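Purine nucleoside phosphorylase (Schistosoma mansoni, PDB 5KO6) catalyses the reversible phosphorolysis of purine nucleosides such as inosine and guanosine, releasing the free base and ribose 1-phosphate. Local coordinates at residues T116-G121 with V240-N245; V5-E10 with S94-A99; E42-R47 with I80-G85; V132-H137 with G192-N197; Q173-K178 with K278-R283. All coordinates share one frame; numbering follows the deposited sequence.

Followed from the N terminus, the chain first opens contact 2, whose loop closes when the extended N-terminal residues meet the start of helix 95-108; contact 3 opens and closes within that loop and joins a corner of the chain to strand 78-84. Contact 1 follows in series, pairing strands 112-121 and 236-246 at the bound ligands. Contact 4 lies wholly within its span, and strands 131-139 and 236-246 are sheet neighbours, S241 O probably accepting from V132 N. Contact 5 crosses both, since helix 170-182 leaves from between their segments and meets the C-terminal helix 259-283. That helix also touches contact 3, through I281 on I80, so it packs against both helix 170-182 and strand 78-84.

Contact 1. Residues T116-G121 with V240-N245; sequences TNLAGG and VSLIAN. With CYT (6-aminopyrimidin-2(1H)-one), chain B; R1P (1-O-phosphono-alpha-D-ribofuranose), chain C.
Two neighbouring parallel strands of the central mixed sheet, T116-G121 and V240-N245, form part of the wall of the ligand site. Their backbones exchange the staggered bonds of parallel pairing: N117 N gives to V240 O, L242 N to N117 O, A119 N to L242 O and A244 N to A119 O. Then G121 N bonds to N245 O (2.7 Å), one residue further along than the alternation predicts, so the second strand carries a bulge at A244. Side chains join in on both faces. S241 OG donates to N117 OD1 at 2.6 Å, in the amide plane and on a lone pair; CG of N117 sits between its backbone N and carbonyl carbon (chi1 63°), which turns the amide across to the serine, while ND2 goes to T223. On the other face L118 CD1 lies 3.7 Å from L242 CD2, the two side chains side by side and pointing the same way. Both ligands touch the strands. L118 N donates to R1P O3P (2.7 Å, 160°), and CYT N4 donates to N245 OD1 (2.8 Å, 148°), with G120 CA 3.4 Å from the same N4 and A244 CB 3.9 Å from CYT C5; E203 binds the base as well. Because N245 ND2 is taken by S247 and D250, the rotation of its amide is fixed, presenting OD1 to the amino group of the base.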
# COMPACT_ATOMS: atom_id res chain seq x y z
N THR A 116 -7.22 -13.01 19.15
CA THR A 116 -6.02 -13.81 18.98
C THR A 116 -5.68 -13.94 17.50
O THR A 116 -6.54 -13.80 16.63
CB THR A 116 -6.12 -15.20 19.62
OG1 THR A 116 -7.21 -15.94 19.04
CG2 THR A 116 -6.33 -15.07 21.13
N ASN A 117 -4.41 -14.22 17.23
CA ASN A 117 -3.97 -14.51 15.88
C ASN A 117 -2.74 -15.41 15.94
O ASN A 117 -2.11 -15.55 16.99
CB ASN A 117 -3.65 -13.22 15.09
CG ASN A 117 -2.51 -12.41 15.69
OD1 ASN A 117 -1.36 -12.86 15.76
ND2 ASN A 117 -2.81 -11.19 16.12
N LEU A 118 -2.41 -16.01 14.79
CA LEU A 118 -1.15 -16.71 14.58
C LEU A 118 -0.24 -15.78 13.79
O LEU A 118 -0.68 -15.13 12.84
CB LEU A 118 -1.37 -18.00 13.79
CG LEU A 118 -1.70 -19.29 14.57
CD1 LEU A 118 -0.48 -19.85 15.29
CD2 LEU A 118 -2.83 -19.08 15.54
N ALA A 119 1.02 -15.70 14.19
CA ALA A 119 1.93 -14.73 13.60
C ALA A 119 3.33 -15.32 13.49
O ALA A 119 3.68 -16.30 14.15
CB ALA A 119 1.99 -13.45 14.44
N GLY A 120 4.14 -14.68 12.64
CA GLY A 120 5.56 -15.02 12.54
C GLY A 120 6.37 -14.18 13.51
O GLY A 120 6.10 -12.99 13.70
N GLY A 121 7.37 -14.81 14.13
CA GLY A 121 8.24 -14.12 15.06
C GLY A 121 9.37 -13.43 14.32
O GLY A 121 10.03 -14.04 13.47
N VAL A 240 -3.53 -10.84 21.23
CA VAL A 240 -2.45 -11.77 21.58
C VAL A 240 -2.08 -12.57 20.35
O VAL A 240 -2.95 -13.18 19.71
CB VAL A 240 -2.87 -12.71 22.72
CG1 VAL A 240 -1.73 -13.65 23.07
CG2 VAL A 240 -3.30 -11.89 23.94
N SER A 241 -0.80 -12.56 19.99
CA SER A 241 -0.29 -13.37 18.90
C SER A 241 0.29 -14.66 19.45
O SER A 241 0.99 -14.65 20.46
CB SER A 241 0.82 -12.64 18.15
OG SER A 241 0.31 -11.62 17.31
N LEU A 242 -0.02 -15.77 18.79
CA LEU A 242 0.65 -17.04 19.02
C LEU A 242 1.70 -17.20 17.93
O LEU A 242 1.38 -17.09 16.74
CB LEU A 242 -0.35 -18.18 18.96
CG LEU A 242 0.22 -19.61 18.95
CD1 LEU A 242 1.11 -19.88 20.16
CD2 LEU A 242 -0.95 -20.60 18.91
N ILE A 243 2.94 -17.43 18.32
CA ILE A 243 4.05 -17.44 17.37
C ILE A 243 4.14 -18.80 16.71
O ILE A 243 4.39 -19.81 17.37
CB ILE A 243 5.36 -17.09 18.09
CG1 ILE A 243 5.24 -15.71 18.75
CG2 ILE A 243 6.53 -17.15 17.12
CD1 ILE A 243 4.90 -14.60 17.78
N ALA A 244 3.96 -18.84 15.38
CA ALA A 244 4.03 -20.11 14.67
C ALA A 244 5.47 -20.53 14.38
O ALA A 244 5.75 -21.72 14.26
CB ALA A 244 3.26 -20.02 13.35
N ASN A 245 6.38 -19.57 14.28
CA ASN A 245 7.72 -19.82 13.78
C ASN A 245 8.51 -18.55 14.00
O ASN A 245 7.92 -17.48 14.19
CB ASN A 245 7.70 -20.13 12.28
CG ASN A 245 7.31 -18.93 11.45
OD1 ASN A 245 6.20 -18.41 11.57
ND2 ASN A 245 8.23 -18.47 10.61
N3 CYT B . 3.19 -15.38 9.22
C4 CYT B . 3.63 -16.50 9.79
N1 CYT B . 0.99 -15.93 9.95
C2 CYT B . 1.87 -15.06 9.29
O2 CYT B . 1.43 -14.04 8.76
N4 CYT B . 4.93 -16.78 9.70
C5 CYT B . 2.75 -17.40 10.48
C6 CYT B . 1.45 -17.07 10.54
C5 R1P C . -1.58 -17.81 7.79
O5 R1P C . -1.02 -19.01 8.24
C4 R1P C . -2.87 -17.50 8.55
O4 R1P C . -2.62 -17.47 9.85
C1 R1P C . -3.06 -16.03 10.36
C2 R1P C . -2.84 -15.22 9.30
O2 R1P C . -3.59 -13.95 9.42
C3 R1P C . -3.39 -16.06 8.17
O3 R1P C . -4.74 -15.99 8.15
O1 R1P C . -4.38 -16.08 10.65
P R1P C . -4.93 -15.27 11.97
O1P R1P C . -6.42 -15.10 11.79
O2P R1P C . -4.21 -13.94 11.98
O3P R1P C . -4.61 -16.12 13.15

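Contact 2. Residues V5-E10 with S94-A99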
# COMPACT_ATOMS: atom_id res chain seq x y z
N VAL A 5 -22.62 -3.26 1.22
CA VAL A 5 -23.28 -2.13 1.86
C VAL A 5 -22.29 -1.35 2.71
O VAL A 5 -21.24 -1.86 3.12
CB VAL A 5 -24.49 -2.61 2.67
CG1 VAL A 5 -25.29 -3.65 1.87
CG2 VAL A 5 -24.08 -3.18 4.02
N VAL A 6 -22.62 -0.08 2.96
CA VAL A 6 -21.76 0.78 3.77
C VAL A 6 -21.92 0.43 5.24
O VAL A 6 -23.02 0.12 5.70
CB VAL A 6 -22.09 2.26 3.49
CG1 VAL A 6 -21.29 3.20 4.40
CG2 VAL A 6 -21.82 2.57 2.03
N ALA A 7 -20.81 0.45 5.99
CA ALA A 7 -20.83 0.17 7.43
C ALA A 7 -21.28 1.41 8.22
O ALA A 7 -20.57 1.94 9.07
CB ALA A 7 -19.47 -0.32 7.89
N ASN A 8 -22.48 1.87 7.89
CA ASN A 8 -23.03 3.07 8.49
C ASN A 8 -23.95 2.74 9.66
O ASN A 8 -24.21 1.58 10.00
CB ASN A 8 -23.69 3.98 7.44
CG ASN A 8 -24.90 3.35 6.78
OD1 ASN A 8 -25.50 2.42 7.31
ND2 ASN A 8 -25.27 3.86 5.61
N TYR A 9 -24.44 3.80 10.29
CA TYR A 9 -25.26 3.67 11.49
C TYR A 9 -26.55 2.91 11.20
O TYR A 9 -26.93 2.02 11.96
CB TYR A 9 -25.56 5.08 11.97
CG TYR A 9 -26.23 5.22 13.32
CD1 TYR A 9 -25.79 4.53 14.43
CD2 TYR A 9 -27.27 6.12 13.48
CE1 TYR A 9 -26.39 4.71 15.67
CE2 TYR A 9 -27.88 6.31 14.70
CZ TYR A 9 -27.43 5.60 15.79
OH TYR A 9 -28.05 5.81 17.00
N GLU A 10 -27.24 3.26 10.10
CA GLU A 10 -28.50 2.60 9.76
C GLU A 10 -28.29 1.11 9.49
O GLU A 10 -29.05 0.27 9.99
CB GLU A 10 -29.14 3.27 8.55
CG GLU A 10 -30.17 2.39 7.87
CD GLU A 10 -30.99 3.12 6.82
OE1 GLU A 10 -30.48 4.08 6.21
OE2 GLU A 10 -32.15 2.71 6.60
N SER A 94 -13.88 -5.63 1.62
CA SER A 94 -13.66 -4.19 1.60
C SER A 94 -13.63 -3.63 3.01
O SER A 94 -13.98 -4.30 4.00
CB SER A 94 -14.78 -3.50 0.83
OG SER A 94 -15.97 -3.49 1.61
N ASN A 95 -13.22 -2.37 3.09
CA ASN A 95 -13.24 -1.65 4.37
C ASN A 95 -14.62 -1.69 5.01
O ASN A 95 -14.73 -1.78 6.24
CB ASN A 95 -12.82 -0.19 4.14
CG ASN A 95 -11.34 -0.06 3.84
OD1 ASN A 95 -10.58 -1.03 3.92
ND2 ASN A 95 -10.91 1.16 3.50
N GLN A 96 -15.67 -1.60 4.20
CA GLN A 96 -17.02 -1.59 4.76
C GLN A 96 -17.39 -2.96 5.31
O GLN A 96 -18.10 -3.07 6.32
CB GLN A 96 -18.03 -1.15 3.70
CG GLN A 96 -17.77 0.22 3.06
CD GLN A 96 -17.64 1.35 4.08
OE1 GLN A 96 -18.24 1.33 5.15
NE2 GLN A 96 -16.84 2.36 3.73
N GLU A 97 -16.93 -4.02 4.64
CA GLU A 97 -17.26 -5.37 5.07
C GLU A 97 -16.55 -5.71 6.38
O GLU A 97 -17.13 -6.37 7.26
CB GLU A 97 -16.91 -6.36 3.96
CG GLU A 97 -17.84 -6.25 2.77
CD GLU A 97 -17.44 -7.15 1.62
OE1 GLU A 97 -16.30 -7.06 1.15
OE2 GLU A 97 -18.30 -7.94 1.15
N ILE A 98 -15.31 -5.27 6.54
CA ILE A 98 -14.61 -5.50 7.80
C ILE A 98 -15.25 -4.71 8.93
O ILE A 98 -15.38 -5.20 10.06
CB ILE A 98 -13.12 -5.14 7.66
CG1 ILE A 98 -12.44 -6.00 6.58
CG2 ILE A 98 -12.42 -5.24 9.02
CD1 ILE A 98 -12.51 -7.50 6.86
N ALA A 99 -15.64 -3.46 8.66
CA ALA A 99 -16.06 -2.60 9.76
C ALA A 99 -17.44 -2.97 10.28
O ALA A 99 -17.70 -2.81 11.48
CB ALA A 99 -16.06 -1.13 9.34
O HOH W 1 -20.77 -3.32 5.30
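The carboxamide of Q96 is the flat group of this contact, and A7 meets it at its oxygen: A7 N donates to Q96 OE1 over 2.8 Å in a nearly straight bond (165° at the hydrogen), coming from a position tilted 25° out of the carbonyl plane. A7 CB lies 3.4 Å from the same oxygen, and V6 CG1 is 3.7 Å from it, the V6 and Q96 side chains running alongside each other in one direction. A bend at chi2 (-55°) swings the glutamine amide back to the N-terminal chain instead of letting it reach straight out from the helix. Closer to the helix, V5 O comes within 3.3 Å of Q96 CB, and a water links the two backbones by donating to V5 O at 2.7 Å and, weakly, to Q96 O. A7, the centre of an inverse gamma turn, also rests its CB on A99 CB (3.8 Å), while its carbonyl takes a bond from R103 one turn further along helix 95-108. The helix start is itself fixed by a capping box: S94 N donates to E97 OE1 (2.8 Å) and E97 N to S94 OG (3.2 Å). The N-terminal tail is thus held to the first turns of helix 95-108 mainly through polar atoms, with the glutamine side-chain oxygen satisfying the backbone N-H of A7 just before helix 9-22 begins.

Contact 3. Residues E42-R47 with I80-G85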
# COMPACT_ATOMS: atom_id res chain seq x y z
N GLU A 42 -16.91 -22.90 20.84
CA GLU A 42 -17.71 -24.11 21.01
C GLU A 42 -18.10 -24.37 22.46
O GLU A 42 -18.99 -25.19 22.70
CB GLU A 42 -16.96 -25.31 20.44
CG GLU A 42 -17.71 -26.05 19.34
CD GLU A 42 -17.86 -25.22 18.08
OE1 GLU A 42 -16.83 -24.97 17.42
OE2 GLU A 42 -18.99 -24.80 17.76
N GLU A 43 -17.46 -23.70 23.41
CA GLU A 43 -17.76 -23.87 24.83
C GLU A 43 -18.56 -22.70 25.41
O GLU A 43 -18.73 -22.62 26.63
CB GLU A 43 -16.48 -24.09 25.63
CG GLU A 43 -15.69 -25.33 25.22
CD GLU A 43 -16.31 -26.62 25.74
OE1 GLU A 43 -16.10 -27.67 25.10
OE2 GLU A 43 -17.00 -26.57 26.78
N ILE A 44 -19.04 -21.79 24.56
CA ILE A 44 -19.94 -20.74 25.03
C ILE A 44 -21.21 -21.40 25.56
O ILE A 44 -21.79 -22.28 24.91
CB ILE A 44 -20.24 -19.75 23.90
CG1 ILE A 44 -18.99 -18.96 23.52
CG2 ILE A 44 -21.33 -18.78 24.32
CD1 ILE A 44 -19.14 -18.12 22.24
N GLU A 45 -21.65 -20.97 26.74
CA GLU A 45 -22.80 -21.58 27.39
C GLU A 45 -24.09 -20.91 26.95
O GLU A 45 -24.12 -19.71 26.64
CB GLU A 45 -22.67 -21.47 28.91
CG GLU A 45 -21.36 -22.01 29.45
CD GLU A 45 -21.31 -22.00 30.96
OE1 GLU A 45 -22.17 -22.66 31.59
OE2 GLU A 45 -20.42 -21.33 31.52
N GLU A 46 -25.16 -21.70 26.92
CA GLU A 46 -26.48 -21.24 26.47
C GLU A 46 -26.37 -20.49 25.15
O GLU A 46 -26.92 -19.40 24.98
CB GLU A 46 -27.17 -20.42 27.56
CG GLU A 46 -27.23 -21.14 28.89
CD GLU A 46 -27.24 -20.19 30.06
OE1 GLU A 46 -28.32 -19.96 30.64
OE2 GLU A 46 -26.16 -19.66 30.40
N ARG A 47 -25.66 -21.09 24.21
CA ARG A 47 -25.20 -20.37 23.04
C ARG A 47 -26.27 -20.30 21.96
O ARG A 47 -27.14 -21.17 21.85
CB ARG A 47 -23.93 -21.01 22.47
CG ARG A 47 -24.13 -22.38 21.86
CD ARG A 47 -22.83 -23.16 21.85
NE ARG A 47 -21.87 -22.65 20.88
CZ ARG A 47 -21.61 -23.23 19.70
NH1 ARG A 47 -20.72 -22.70 18.88
NH2 ARG A 47 -22.26 -24.33 19.36
N ILE A 80 -21.12 -12.72 26.04
CA ILE A 80 -20.16 -12.49 24.98
C ILE A 80 -20.77 -12.72 23.60
O ILE A 80 -21.81 -13.37 23.45
CB ILE A 80 -18.84 -13.29 25.14
CG1 ILE A 80 -19.03 -14.74 24.69
CG2 ILE A 80 -18.31 -13.24 26.58
CD1 ILE A 80 -17.71 -15.43 24.43
N VAL A 81 -20.12 -12.13 22.59
CA VAL A 81 -20.41 -12.40 21.19
C VAL A 81 -19.09 -12.70 20.48
O VAL A 81 -18.11 -11.97 20.64
CB VAL A 81 -21.17 -11.22 20.53
CG1 VAL A 81 -20.41 -9.89 20.65
CG2 VAL A 81 -21.50 -11.54 19.08
N ALA A 82 -19.07 -13.79 19.71
CA ALA A 82 -17.88 -14.23 18.99
C ALA A 82 -18.14 -14.24 17.49
O ALA A 82 -19.24 -14.58 17.04
CB ALA A 82 -17.50 -15.65 19.41
N MET A 83 -17.11 -13.87 16.72
CA MET A 83 -17.11 -14.12 15.28
C MET A 83 -16.48 -15.48 15.06
O MET A 83 -15.30 -15.69 15.36
CB MET A 83 -16.32 -13.04 14.55
CG MET A 83 -16.99 -11.69 14.61
SD MET A 83 -16.26 -10.40 13.58
CE MET A 83 -16.82 -10.89 11.95
N GLN A 84 -17.27 -16.42 14.54
CA GLN A 84 -16.77 -17.76 14.22
C GLN A 84 -16.54 -17.78 12.71
O GLN A 84 -17.48 -17.96 11.93
CB GLN A 84 -17.78 -18.82 14.64
CG GLN A 84 -17.27 -20.23 14.45
CD GLN A 84 -18.25 -21.25 14.96
OE1 GLN A 84 -19.42 -21.22 14.61
NE2 GLN A 84 -17.77 -22.14 15.81
N GLY A 85 -15.29 -17.61 12.30
CA GLY A 85 -14.99 -17.40 10.90
C GLY A 85 -14.62 -15.95 10.68
O GLY A 85 -15.46 -15.11 10.33
O HOH W 2 -20.78 -23.49 15.29
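This is a side-chain contact of mixed character, without strand pairing, between the corner that follows helix 39-42 and strand 78-84. Its apolar half is made by I44, whose CD1 meets I80 CD1 at 3.8 Å and A82 CB at 4.1 Å. The I80 branch gets there because CG1 lies between the backbone N and the carbonyl carbon (chi1 79°), and the chain then extends to the isoleucine opposite. The polar half lies toward the end of the strand. E42 and Q84 cross at about a right angle, their carboxylate and amide planes 29° apart, with E42 OE1 3.4 Å from Q84 NE2. A water donates to Q84 OE1 (2.7 Å) and weakly to E42 OE2, bridging the two side chains; Q84 OE1 is also bound by N69. The carboxylate has a second partner in its own segment, a salt bridge from R47 NH1 to E42 OE2 of 2.9 Å, and E42 CA lies above one face of that guanidinium, offset toward its rim. Around this, I44 and I80 both rest on V75 of strand 69-75, I80 and A82 touch strand 29-32, and helix 95-108 packs against V81 and M83 from across the sheet.

Contact 4. Residues V132-H137 with G192-N197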
# COMPACT_ATOMS: atom_id res chain seq x y z
N VAL A 132 2.61 -13.40 22.38
CA VAL A 132 3.01 -12.00 22.41
C VAL A 132 1.78 -11.13 22.66
O VAL A 132 0.84 -11.12 21.86
CB VAL A 132 3.71 -11.58 21.10
CG1 VAL A 132 4.08 -10.10 21.15
CG2 VAL A 132 4.95 -12.44 20.89
N LEU A 133 1.78 -10.42 23.78
CA LEU A 133 0.78 -9.40 24.02
C LEU A 133 1.10 -8.20 23.13
O LEU A 133 2.19 -7.63 23.24
CB LEU A 133 0.84 -8.97 25.48
CG LEU A 133 0.73 -10.09 26.53
CD1 LEU A 133 0.80 -9.51 27.94
CD2 LEU A 133 -0.56 -10.86 26.33
N ILE A 134 0.18 -7.82 22.26
CA ILE A 134 0.47 -6.77 21.29
C ILE A 134 0.33 -5.42 21.98
O ILE A 134 -0.71 -5.12 22.57
CB ILE A 134 -0.44 -6.87 20.07
CG1 ILE A 134 -0.23 -8.21 19.38
CG2 ILE A 134 -0.16 -5.72 19.10
CD1 ILE A 134 1.21 -8.58 19.16
N LYS A 135 1.40 -4.61 21.92
CA LYS A 135 1.40 -3.30 22.57
C LYS A 135 1.39 -2.14 21.59
O LYS A 135 1.27 -0.99 22.03
CB LYS A 135 2.61 -3.16 23.52
CG LYS A 135 3.95 -3.17 22.79
CD LYS A 135 5.11 -2.98 23.77
CE LYS A 135 6.44 -2.98 23.04
NZ LYS A 135 7.59 -2.84 23.97
N GLY A 136 1.53 -2.42 20.30
CA GLY A 136 1.49 -1.41 19.26
C GLY A 136 1.63 -2.10 17.92
O GLY A 136 1.79 -3.32 17.85
N HIS A 137 1.53 -1.32 16.85
CA HIS A 137 1.60 -1.94 15.53
C HIS A 137 2.27 -1.04 14.49
O HIS A 137 2.40 0.18 14.66
CB HIS A 137 0.23 -2.42 15.04
CG HIS A 137 -0.75 -1.32 14.77
ND1 HIS A 137 -2.02 -1.31 15.30
CD2 HIS A 137 -0.67 -0.21 13.99
CE1 HIS A 137 -2.68 -0.25 14.87
NE2 HIS A 137 -1.88 0.43 14.07
N GLY A 192 5.05 -7.08 22.43
CA GLY A 192 5.71 -6.73 21.19
C GLY A 192 4.87 -5.90 20.26
O GLY A 192 3.66 -5.73 20.45
N VAL A 193 5.54 -5.40 19.23
CA VAL A 193 4.94 -4.61 18.15
C VAL A 193 4.59 -5.51 16.98
O VAL A 193 5.45 -6.28 16.51
CB VAL A 193 5.89 -3.49 17.70
CG1 VAL A 193 5.30 -2.74 16.51
CG2 VAL A 193 6.19 -2.55 18.85
N TYR A 194 3.35 -5.42 16.50
CA TYR A 194 2.83 -6.27 15.43
C TYR A 194 2.90 -5.54 14.09
O TYR A 194 2.31 -4.47 13.93
CB TYR A 194 1.38 -6.62 15.75
CG TYR A 194 0.65 -7.53 14.78
CD1 TYR A 194 0.02 -7.02 13.64
CD2 TYR A 194 0.50 -8.90 15.05
CE1 TYR A 194 -0.68 -7.84 12.78
CE2 TYR A 194 -0.20 -9.74 14.20
CZ TYR A 194 -0.79 -9.20 13.05
OH TYR A 194 -1.50 -10.01 12.22
N ALA A 195 3.58 -6.14 13.12
CA ALA A 195 3.57 -5.62 11.75
C ALA A 195 2.44 -6.28 10.97
O ALA A 195 2.35 -7.51 10.93
CB ALA A 195 4.89 -5.94 11.05
N PHE A 196 1.60 -5.47 10.35
CA PHE A 196 0.51 -5.95 9.50
C PHE A 196 1.02 -6.09 8.07
O PHE A 196 1.26 -5.09 7.39
CB PHE A 196 -0.67 -4.99 9.59
CG PHE A 196 -1.88 -5.39 8.77
CD1 PHE A 196 -2.11 -6.71 8.37
CD2 PHE A 196 -2.83 -4.43 8.42
CE1 PHE A 196 -3.24 -7.05 7.63
CE2 PHE A 196 -3.97 -4.75 7.68
CZ PHE A 196 -4.18 -6.07 7.28
N ASN A 197 1.23 -7.34 7.64
CA ASN A 197 1.46 -7.71 6.25
C ASN A 197 0.12 -8.07 5.64
O ASN A 197 -0.51 -9.04 6.06
CB ASN A 197 2.38 -8.93 6.22
CG ASN A 197 2.44 -9.59 4.85
OD1 ASN A 197 2.29 -8.93 3.82
ND2 ASN A 197 2.66 -10.91 4.83
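Strands 131-139 and 189-196 run parallel as neighbours in the central sheet, joined through helix 170-182 as a beta-alpha-beta crossover. Backbone bonding comes first. G192 N donates to L133 O (3.0 Å), K135 N to G192 O (2.9 Å, 172°) and Y194 N to G136 O (2.9 Å, 171°). I134 pairs with G192 and H137 with Y194, three steps on one strand against two on the other, so the first strand has a beta bulge in which K135 (psi -8°) is the extra residue. Apolar packing follows. I134 CG2 lies 3.8 Å from Y194 CB, its CD1 reaching toward the tyrosine ring, and V132 CG1 presses to 3.4 Å from G192 N, where the absence of a side chain allows the close approach. On the other face V193 CG1 comes to H137 CA, and the extended K135 chain runs past V193 CG2. The polar ends lead away from the opposing strand: H137 ND1 is bonded to Y168 and Y194 OH to N of S222, whose OG is hydrogen-bonded to the bound ribose 1-phosphate; R1P lies about 5 Å from the Y194 side chain. H137 also reaches the subunit interface, where its O accepts from S204 OG of the second subunit. At the last pairing, H137 CA lies 3.1 Å from Y194 O, a bent CA-H...O contact.

Contact 5. Residues Q173-K178 with K278-R283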
# COMPACT_ATOMS: atom_id res chain seq x y z
N GLN A 173 -3.51 -5.83 29.04
CA GLN A 173 -2.24 -6.54 28.92
C GLN A 173 -1.74 -6.97 30.29
O GLN A 173 -1.28 -8.11 30.47
CB GLN A 173 -1.20 -5.66 28.23
CG GLN A 173 -1.51 -5.33 26.76
CD GLN A 173 -0.56 -4.28 26.22
OE1 GLN A 173 0.66 -4.43 26.29
NE2 GLN A 173 -1.11 -3.18 25.69
N GLN A 174 -1.84 -6.08 31.28
CA GLN A 174 -1.39 -6.41 32.63
C GLN A 174 -2.20 -7.55 33.23
O GLN A 174 -1.64 -8.43 33.90
CB GLN A 174 -1.45 -5.16 33.51
CG GLN A 174 -0.44 -4.10 33.08
CD GLN A 174 -0.66 -2.75 33.74
OE1 GLN A 174 -1.49 -2.61 34.64
NE2 GLN A 174 0.07 -1.75 33.28
N LEU A 175 -3.52 -7.57 33.00
CA LEU A 175 -4.35 -8.65 33.51
C LEU A 175 -3.99 -9.98 32.84
O LEU A 175 -3.89 -11.01 33.51
CB LEU A 175 -5.83 -8.34 33.31
CG LEU A 175 -6.82 -9.47 33.62
CD1 LEU A 175 -6.73 -9.92 35.08
CD2 LEU A 175 -8.24 -9.06 33.28
N ALA A 176 -3.81 -9.96 31.52
CA ALA A 176 -3.42 -11.18 30.81
C ALA A 176 -2.12 -11.73 31.38
O ALA A 176 -2.00 -12.94 31.63
CB ALA A 176 -3.29 -10.89 29.31
N LEU A 177 -1.14 -10.86 31.60
CA LEU A 177 0.14 -11.30 32.14
C LEU A 177 -0.01 -11.82 33.56
O LEU A 177 0.60 -12.84 33.92
CB LEU A 177 1.16 -10.16 32.08
CG LEU A 177 2.51 -10.50 32.71
CD1 LEU A 177 3.16 -11.68 31.99
CD2 LEU A 177 3.43 -9.29 32.74
N LYS A 178 -0.83 -11.16 34.38
CA LYS A 178 -1.02 -11.62 35.75
C LYS A 178 -1.57 -13.04 35.80
O LYS A 178 -1.13 -13.86 36.61
CB LYS A 178 -1.94 -10.65 36.50
CG LYS A 178 -2.24 -11.07 37.93
CD LYS A 178 -3.12 -10.05 38.64
CE LYS A 178 -2.37 -8.76 38.90
NZ LYS A 178 -3.23 -7.73 39.54
N LYS A 278 -10.56 -17.71 28.88
CA LYS A 278 -11.72 -17.88 29.75
C LYS A 278 -11.50 -17.15 31.08
O LYS A 278 -12.41 -16.47 31.58
CB LYS A 278 -11.99 -19.37 29.98
CG LYS A 278 -13.13 -19.68 30.94
CD LYS A 278 -13.35 -21.19 31.00
CE LYS A 278 -14.41 -21.56 32.01
NZ LYS A 278 -14.60 -23.04 32.06
N GLU A 279 -10.30 -17.26 31.65
CA GLU A 279 -10.01 -16.58 32.90
C GLU A 279 -9.97 -15.06 32.71
O GLU A 279 -10.44 -14.31 33.57
CB GLU A 279 -8.73 -17.12 33.52
CG GLU A 279 -8.32 -16.49 34.85
CD GLU A 279 -9.17 -16.93 36.03
OE1 GLU A 279 -10.14 -17.70 35.83
OE2 GLU A 279 -8.87 -16.51 37.16
N ILE A 280 -9.42 -14.59 31.58
CA ILE A 280 -9.43 -13.15 31.30
C ILE A 280 -10.86 -12.62 31.28
O ILE A 280 -11.18 -11.63 31.94
CB ILE A 280 -8.69 -12.86 29.98
CG1 ILE A 280 -7.20 -13.14 30.12
CG2 ILE A 280 -8.96 -11.41 29.52
CD1 ILE A 280 -6.44 -13.20 28.80
N ILE A 281 -11.74 -13.30 30.54
CA ILE A 281 -13.15 -12.91 30.45
C ILE A 281 -13.77 -12.85 31.84
O ILE A 281 -14.48 -11.89 32.19
CB ILE A 281 -13.91 -13.88 29.53
CG1 ILE A 281 -13.46 -13.71 28.07
CG2 ILE A 281 -15.42 -13.67 29.66
CD1 ILE A 281 -13.95 -14.82 27.16
N THR A 282 -13.52 -13.88 32.65
CA THR A 282 -14.08 -13.93 34.00
C THR A 282 -13.58 -12.78 34.86
O THR A 282 -14.33 -12.27 35.71
CB THR A 282 -13.70 -15.27 34.64
OG1 THR A 282 -14.12 -16.34 33.79
CG2 THR A 282 -14.38 -15.43 35.99
N ARG A 283 -12.34 -12.33 34.65
CA ARG A 283 -11.69 -11.39 35.55
C ARG A 283 -11.72 -9.94 35.08
O ARG A 283 -11.48 -9.04 35.89
CB ARG A 283 -10.21 -11.78 35.74
CG ARG A 283 -9.98 -13.15 36.38
CD ARG A 283 -9.68 -13.04 37.86
NE ARG A 283 -8.41 -12.36 38.14
CZ ARG A 283 -7.23 -12.96 38.18
NH1 ARG A 283 -7.13 -14.26 37.94
NH2 ARG A 283 -6.14 -12.26 38.46
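Two helix segments cross at 126°, their axes 9.9 Å apart, where helix 170-182 of the phosphorylase fold packs against the long C-terminal helix 259-283; CA atoms come nearest at A176 and I280. Between them A176 CB meets I280 CD1 at 3.9 Å. L175, with CG set anti to its own N (chi1 172°), reaches across so that CD1 lies 4.0 Å from R283 CB and CD2 4.1 Å from I280 O. A176 also bonds through its carbonyl to W276, and its methyl touches L133 of strand 131-139. Toward the last turn of helix 259-283, R283 bends at chi2 and chi3, crossing K178 at about a right angle: K178 CD touches R283 NH2 (3.7 Å) in the guanidinium plane, while the charged K178 NZ stays 5.5 Å from that nitrogen. The charge of R283 is probably offset by E182, which forms a salt bridge with its NH1. Within its own helix, R283 NH1 likewise bonds to the anti lone pair of E279 OE2 over 2.9 Å.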